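Local coordinates for gamma-glutamyltranspeptidase (Klebsiella pneumoniae subsp. pneumoniae, PDB 5HFT), which converts oxamate to oxalate in the uric acid degradation pathway and belongs to the gamma-glutamyltransferase family, at residues Pro92-Ala97 with Pro259-Leu264; Leu125-Thr130 with Gly249-His254. One frame throughout, in Å; residues are numbered along the deposited sequence.

Contact 1: residues Pro92-Ala97 with Pro259-Leu264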
loop_
_atom_site.group_PDB
_atom_site.type_symbol
_atom_site.label_atom_id
_atom_site.label_comp_id
_atom_site.label_asym_id
_atom_site.label_seq_id
_atom_site.Cartn_x
_atom_site.Cartn_y
_atom_site.Cartn_z
ATOM N N PRO A 92 -3.302 -16.080 -8.494
ATOM C CA PRO A 92 -2.822 -15.055 -7.559
ATOM C C PRO A 92 -3.420 -15.213 -6.173
ATOM O O PRO A 92 -4.524 -15.730 -5.995
ATOM C CB PRO A 92 -3.281 -13.740 -8.200
ATOM C CG PRO A 92 -4.474 -14.132 -9.022
ATOM C CD PRO A 92 -4.232 -15.526 -9.495
ATOM N N ILE A 93 -2.667 -14.763 -5.180
ATOM C CA ILE A 93 -3.075 -14.843 -3.784
ATOM C C ILE A 93 -3.165 -13.436 -3.222
ATOM O O ILE A 93 -2.203 -12.658 -3.317
ATOM C CB ILE A 93 -2.108 -15.691 -2.944
ATOM C CG1 ILE A 93 -1.925 -17.079 -3.566
ATOM C CG2 ILE A 93 -2.588 -15.768 -1.508
ATOM C CD1 ILE A 93 -0.693 -17.795 -3.042
ATOM N N ALA A 94 -4.313 -13.121 -2.624
ATOM C CA ALA A 94 -4.582 -11.814 -2.051
ATOM C C ALA A 94 -4.575 -11.876 -0.527
ATOM O O ALA A 94 -4.947 -12.885 0.073
ATOM C CB ALA A 94 -5.917 -11.270 -2.551
ATOM N N ILE A 95 -4.105 -10.797 0.092
ATOM C CA ILE A 95 -4.033 -10.672 1.542
ATOM C C ILE A 95 -4.646 -9.329 1.903
ATOM O O ILE A 95 -4.082 -8.280 1.577
ATOM C CB ILE A 95 -2.601 -10.761 2.069
ATOM C CG1 ILE A 95 -1.911 -12.036 1.603
ATOM C CG2 ILE A 95 -2.622 -10.704 3.583
ATOM C CD1 ILE A 95 -0.544 -12.210 2.220
ATOM N N ASP A 96 -5.804 -9.351 2.548
ATOM C CA ASP A 96 -6.412 -8.138 3.082
ATOM C C ASP A 96 -5.962 -8.054 4.532
ATOM O O ASP A 96 -6.522 -8.711 5.414
ATOM C CB ASP A 96 -7.932 -8.188 2.972
ATOM C CG ASP A 96 -8.600 -6.937 3.517
ATOM O OD1 ASP A 96 -7.920 -6.151 4.198
ATOM O OD2 ASP A 96 -9.824 -6.764 3.322
ATOM N N ALA A 97 -4.946 -7.255 4.796
ATOM C CA ALA A 97 -4.442 -7.168 6.162
ATOM C C ALA A 97 -4.918 -5.883 6.829
ATOM O O ALA A 97 -4.120 -5.096 7.320
ATOM C CB ALA A 97 -2.916 -7.283 6.160
ATOM N N PRO A 259 -9.210 -12.805 0.765
ATOM C CA PRO A 259 -10.264 -12.797 -0.242
ATOM C C PRO A 259 -9.691 -13.168 -1.591
ATOM O O PRO A 259 -8.475 -13.232 -1.794
ATOM C CB PRO A 259 -10.750 -11.350 -0.253
ATOM C CG PRO A 259 -9.577 -10.585 0.134
ATOM C CD PRO A 259 -8.829 -11.435 1.146
ATOM N N GLY A 260 -10.599 -13.380 -2.530
ATOM C CA GLY A 260 -10.243 -13.631 -3.897
ATOM C C GLY A 260 -10.055 -12.325 -4.636
ATOM O O GLY A 260 -10.776 -11.350 -4.405
ATOM N N PRO A 261 -9.033 -12.254 -5.485
ATOM C CA PRO A 261 -8.833 -11.047 -6.280
ATOM C C PRO A 261 -9.971 -10.894 -7.260
ATOM O O PRO A 261 -10.471 -11.887 -7.785
ATOM C CB PRO A 261 -7.523 -11.334 -7.015
ATOM C CG PRO A 261 -7.465 -12.811 -7.073
ATOM C CD PRO A 261 -8.070 -13.312 -5.825
ATOM N N LEU A 262 -10.402 -9.651 -7.486
ATOM C CA LEU A 262 -11.269 -9.361 -8.628
ATOM C C LEU A 262 -10.466 -9.535 -9.911
ATOM O O LEU A 262 -9.438 -8.877 -10.094
ATOM C CB LEU A 262 -11.857 -7.953 -8.545
ATOM C CG LEU A 262 -13.378 -7.760 -8.352
ATOM C CD1 LEU A 262 -13.974 -8.332 -7.059
ATOM C CD2 LEU A 262 -13.709 -6.289 -8.467
ATOM N N THR A 263 -10.916 -10.433 -10.786
ATOM C CA THR A 263 -10.155 -10.880 -11.950
ATOM C C THR A 263 -10.765 -10.330 -13.240
ATOM O O THR A 263 -11.974 -10.463 -13.454
ATOM C CB THR A 263 -10.107 -12.412 -11.970
ATOM O OG1 THR A 263 -9.866 -12.879 -13.303
ATOM N N LEU A 264 -9.937 -9.723 -14.103
ATOM C CA LEU A 264 -10.381 -9.221 -15.409
ATOM C C LEU A 264 -9.699 -9.995 -16.540
ATOM O O LEU A 264 -8.472 -9.959 -16.659
ATOM C CB LEU A 264 -10.090 -7.726 -15.592
ATOM C CG LEU A 264 -10.261 -7.316 -17.074
ATOM C CD1 LEU A 264 -11.746 -7.325 -17.445
ATOM C CD2 LEU A 264 -9.634 -5.991 -17.485
#
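P92 and P261 meet ring against ring, CG of P92 lying 3.8 Å from CG of P261 with the two rings set aslant rather than stacked. The indole side chain of W272, on strand 269-273, touches both prolines and completes this small apolar cluster. Two residues along the strand, on the same side, A94 points its buried methyl at the P259 carbonyl: A94 CB is 3.3 Å from P259 O and 4.4 Å from P261 CD. D96 uses its CB rather than its carboxylate: D96 CB is 3.8 Å from P259 CD, with CG of that ring next nearest. Its CG is anti to the backbone N (chi1 -180°), which carries the acid group off from the proline ring; OD1 then hydrogen-bonds to S98 OG, while OD2 has a long, weak ion pair with R257. The even-numbered residues thus all face 259-264, whereas I93 and I95 turn the other way, onto helix 130-144. The segments run in roughly opposite senses; D96 has a backbone bond with R257, just before 259-264, but across the segments the contact is packing, P259 and P261 having no N-H to offer. This joins the antiparallel hairpin of strands 80-86 and 93-97 to the stretch entering a second hairpin, 262-266 with 269-273, within a chain whose family has the Ntn-hydrolase fold.

Contact 2: residues Leu125-Thr130 with Gly249-His254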
loop_
_atom_site.group_PDB
_atom_site.type_symbol
_atom_site.label_atom_id
_atom_site.label_comp_id
_atom_site.label_asym_id
_atom_site.label_seq_id
_atom_site.Cartn_x
_atom_site.Cartn_y
_atom_site.Cartn_z
ATOM N N LEU A 125 -9.613 4.011 16.071
ATOM C CA LEU A 125 -10.650 3.063 16.470
ATOM C C LEU A 125 -10.575 1.690 15.780
ATOM O O LEU A 125 -11.159 0.732 16.305
ATOM C CB LEU A 125 -12.037 3.677 16.217
ATOM C CG LEU A 125 -12.629 3.648 14.798
ATOM C CD1 LEU A 125 -14.035 4.231 14.784
ATOM C CD2 LEU A 125 -11.741 4.362 13.771
ATOM N N THR A 126 -9.896 1.545 14.630
ATOM C CA THR A 126 -9.745 0.231 14.001
ATOM C C THR A 126 -8.355 -0.339 14.249
ATOM O O THR A 126 -7.389 0.397 14.476
ATOM C CB THR A 126 -9.985 0.256 12.493
ATOM O OG1 THR A 126 -8.922 0.971 11.864
ATOM C CG2 THR A 126 -11.328 0.874 12.134
ATOM N N VAL A 127 -8.280 -1.670 14.216
ATOM C CA VAL A 127 -7.043 -2.412 14.456
ATOM C C VAL A 127 -6.055 -2.224 13.295
ATOM O O VAL A 127 -6.438 -1.909 12.161
ATOM C CB VAL A 127 -7.400 -3.898 14.665
ATOM C CG1 VAL A 127 -6.159 -4.801 14.748
ATOM C CG2 VAL A 127 -8.279 -4.065 15.885
ATOM N N ALA A 128 -4.761 -2.372 13.590
ATOM C CA ALA A 128 -3.694 -2.183 12.615
ATOM C C ALA A 128 -3.295 -3.527 12.005
ATOM O O ALA A 128 -2.883 -4.443 12.724
ATOM C CB ALA A 128 -2.498 -1.510 13.281
ATOM N N GLY A 129 -3.386 -3.642 10.681
ATOM C CA GLY A 129 -3.262 -4.947 10.062
ATOM C C GLY A 129 -1.954 -5.383 9.419
ATOM O O GLY A 129 -1.712 -6.593 9.354
ATOM N N THR A 130 -1.110 -4.447 8.944
ATOM C CA THR A 130 0.043 -4.826 8.124
ATOM C C THR A 130 0.815 -5.976 8.732
ATOM O O THR A 130 1.173 -6.934 8.040
ATOM C CB THR A 130 1.034 -3.674 7.916
ATOM O OG1 THR A 130 1.160 -2.838 9.087
ATOM C CG2 THR A 130 0.727 -2.886 6.688
ATOM N N GLY A 249 -8.416 -8.208 23.418
ATOM C CA GLY A 249 -9.187 -9.201 22.693
ATOM C C GLY A 249 -9.233 -8.889 21.212
ATOM O O GLY A 249 -9.075 -9.782 20.371
ATOM N N ASP A 250 -9.372 -7.602 20.876
ATOM C CA ASP A 250 -9.441 -7.211 19.476
ATOM C C ASP A 250 -8.182 -7.636 18.726
ATOM O O ASP A 250 -8.272 -8.201 17.630
ATOM C CB ASP A 250 -9.653 -5.701 19.379
ATOM C CG ASP A 250 -11.064 -5.290 19.718
ATOM O OD1 ASP A 250 -11.988 -6.004 19.276
ATOM O OD2 ASP A 250 -11.259 -4.241 20.388
ATOM N N LEU A 251 -7.007 -7.429 19.336
ATOM C CA LEU A 251 -5.732 -7.818 18.724
ATOM C C LEU A 251 -5.629 -9.326 18.587
ATOM O O LEU A 251 -5.409 -9.848 17.490
ATOM C CB LEU A 251 -4.554 -7.293 19.549
ATOM C CG LEU A 251 -4.514 -5.775 19.672
ATOM C CD1 LEU A 251 -3.437 -5.327 20.630
ATOM C CD2 LEU A 251 -4.324 -5.186 18.285
ATOM N N GLN A 252 -5.773 -10.041 19.704
ATOM C CA GLN A 252 -5.650 -11.496 19.689
ATOM C C GLN A 252 -6.602 -12.146 18.681
ATOM O O GLN A 252 -6.234 -13.135 18.033
ATOM C CB GLN A 252 -5.903 -12.039 21.098
ATOM N N ALA A 253 -7.810 -11.583 18.499
ATOM C CA ALA A 253 -8.824 -12.147 17.603
ATOM C C ALA A 253 -8.581 -11.864 16.121
ATOM O O ALA A 253 -9.485 -12.136 15.316
ATOM C CB ALA A 253 -10.224 -11.642 17.967
ATOM N N HIS A 254 -7.447 -11.286 15.732
ATOM C CA HIS A 254 -7.329 -10.665 14.419
ATOM C C HIS A 254 -6.363 -11.426 13.527
ATOM O O HIS A 254 -5.214 -11.667 13.906
ATOM C CB HIS A 254 -6.892 -9.208 14.530
ATOM C CG HIS A 254 -6.678 -8.562 13.201
ATOM N ND1 HIS A 254 -5.454 -8.540 12.567
ATOM C CD2 HIS A 254 -7.547 -7.941 12.368
ATOM C CE1 HIS A 254 -5.576 -7.922 11.407
ATOM N NE2 HIS A 254 -6.835 -7.549 11.259
#
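V127 lays its CG1 methyl over one face of the H254 imidazole, 4.2 Å from the ring centroid and 14° off the ring normal, a CH-pi contact displaced toward the rim on the CG side. The valine and histidine side chains run antiparallel, one alongside the other. V127 divides its branches among three neighbours, CG1 standing opposite the backbone N (chi1 173°): besides H254, CG1 touches L251 CD2 at 4.0 Å, and CG2 passes D250 CB at 4.1 Å. L251 comes in slantwise, its CD2 branch brought toward the valine although its CB starts out along another direction. The motif is a helix C-terminus packed on an extended loop: helix 248-252 closes with A253 N bonded to G249 O, and the chain then turns so that H254 N reaches L251 O and the imidazole is directed back at 125-130. Further along the loop G129 has no side chain, and its CA approaches H254 CE1 obliquely at 4.0 Å. Y227 also meets the imidazole, the planes about 20° apart, and touches V127 and L251 as well. D250 gives the valine just its CB; its carboxylate is engaged differently, OD2 accepting from the backbone N of both S103 and T247. On the loop's other flank, T126 O hydrogen-bonds to an aromatic side chain of another protein chain.

In the fold
The four segments come in the order 92-97, 125-130, 249-254, 259-264, so contact 2 is nested inside the loop that contact 1 closes. Their centres lie 21 Å apart, yet the two meet where A97 CB packs on G129 O at 3.5 Å. On one side strand 93-97 leads through a long loop to 125-130 and on into helix 130-144, which packs back on that strand; on the other, helix 248-252 leads through a nine-residue connection to strand 262-266. Contact 1 is a surface link between the first hairpin and the loop leading into the second, whereas contact 2 is buried and borders another protein chain. Together they bring back the mostly helical excursion between residues 130 and 249.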